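Local coordinates for GDP-L-fucose synthase (Campylobacter jejuni subsp. jejuni serotype O:2, PDB 7M13), which acts as a GDP-D-glycero-L-gluco-heptose synthase, an NADPH-dependent oxidoreductase that takes part in making the heptose of the Campylobacter jejuni capsular polysaccharide, at the interface of chains A and B. Sequence-based numbering; all coordinates share one arbitrary frame. Chains: chain A/B, GDP-L-fucose synthase.

The interface of chains A and B. Residues chain A 156, 271-273; chain B 135.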
# COMPACT_ATOMS: atom_id res chain seq x y z
N ILE A 156 -1.76 8.45 -14.90
CA ILE A 156 -2.92 9.39 -14.96
C ILE A 156 -2.42 10.83 -14.75
O ILE A 156 -2.79 11.76 -15.55
CB ILE A 156 -4.00 8.95 -13.96
CG1 ILE A 156 -4.65 7.63 -14.35
CG2 ILE A 156 -5.04 10.06 -13.81
CD1 ILE A 156 -5.56 6.99 -13.30
N LYS A 271 -13.79 6.89 -15.23
CA LYS A 271 -13.35 6.56 -13.84
C LYS A 271 -12.45 5.32 -13.91
O LYS A 271 -12.76 4.29 -13.25
CB LYS A 271 -14.56 6.37 -12.92
CG LYS A 271 -15.36 7.64 -12.63
CD LYS A 271 -15.76 7.82 -11.18
CE LYS A 271 -16.44 6.60 -10.58
NZ LYS A 271 -17.52 6.09 -11.46
N SER A 272 -11.34 5.45 -14.63
CA SER A 272 -10.42 4.35 -15.04
C SER A 272 -9.55 3.85 -13.87
O SER A 272 -8.87 4.64 -13.17
CB SER A 272 -9.56 4.76 -16.16
OG SER A 272 -8.63 3.73 -16.41
N LYS A 273 -9.49 2.53 -13.75
CA LYS A 273 -8.91 1.80 -12.60
C LYS A 273 -8.69 0.37 -13.07
O LYS A 273 -9.20 -0.03 -14.15
CB LYS A 273 -9.81 1.85 -11.37
CG LYS A 273 -11.10 1.08 -11.51
CD LYS A 273 -12.14 1.49 -10.49
CE LYS A 273 -12.35 0.45 -9.42
NZ LYS A 273 -13.29 0.93 -8.37
N TYR B 135 -13.30 6.85 -5.92
CA TYR B 135 -12.38 7.06 -7.05
C TYR B 135 -11.43 8.25 -6.81
O TYR B 135 -10.19 8.14 -7.03
CB TYR B 135 -13.17 7.26 -8.33
CG TYR B 135 -12.24 7.32 -9.49
CD1 TYR B 135 -11.80 6.15 -10.06
CD2 TYR B 135 -11.72 8.52 -9.94
CE1 TYR B 135 -10.88 6.15 -11.08
CE2 TYR B 135 -10.79 8.54 -10.97
CZ TYR B 135 -10.39 7.34 -11.54
OH TYR B 135 -9.51 7.26 -12.57
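B:Tyr135 sends its ring across to chain A with CG anti to the backbone N (chi1 -174°). The ring plane is turned nearly perpendicular to the CA-CB-CG plane (chi2 83°) and its hydroxyl points at the loop A:Lys271 to A:Lys273. The phenol B:Tyr135 OH donates a hydrogen bond to the backbone carbonyl O of A:Ser272 at 2.8 Å. The bond is bent at the acceptor, with a C=O...donor angle of 127°, and the donor is tilted from the carbonyl plane. Seen from the tyrosine, the acceptor lies in the plane of the ring, at its edge. The partner is a main-chain oxygen, so the bond does not depend on the serine hydroxyl. One face of the ring is covered by A:Lys271. A:Lys271 CA sits 4.0 Å from the B:Tyr135 ring centroid in a CH-pi contact, displaced toward the rim. The lysine side chain runs past the tyrosine in the opposite direction, with A:Lys271 CD 3.9 Å from B:Tyr135 CB. A:Lys271 is poorly ordered, so its contacts with the ring, including the CH-pi contact, are tentative. A:Ile156, on helix 138-158, faces the phenol from the far end. A:Ile156 CD1 lies 4.0 Å from B:Tyr135 OH, giving the hydroxyl an apolar neighbour beside its polar partner. The bond thus fixes the hydroxyl end of B:Tyr135, while A:Lys271 packs on one face of the ring. The patch belongs to a two-fold symmetric interface, so the same contact recurs with the chains exchanged. The centre of the patch lies about 21 Å from A:Phe140, the residue predicted as the active site, and its likely role is to join the two subunits if this dimer is the biological one.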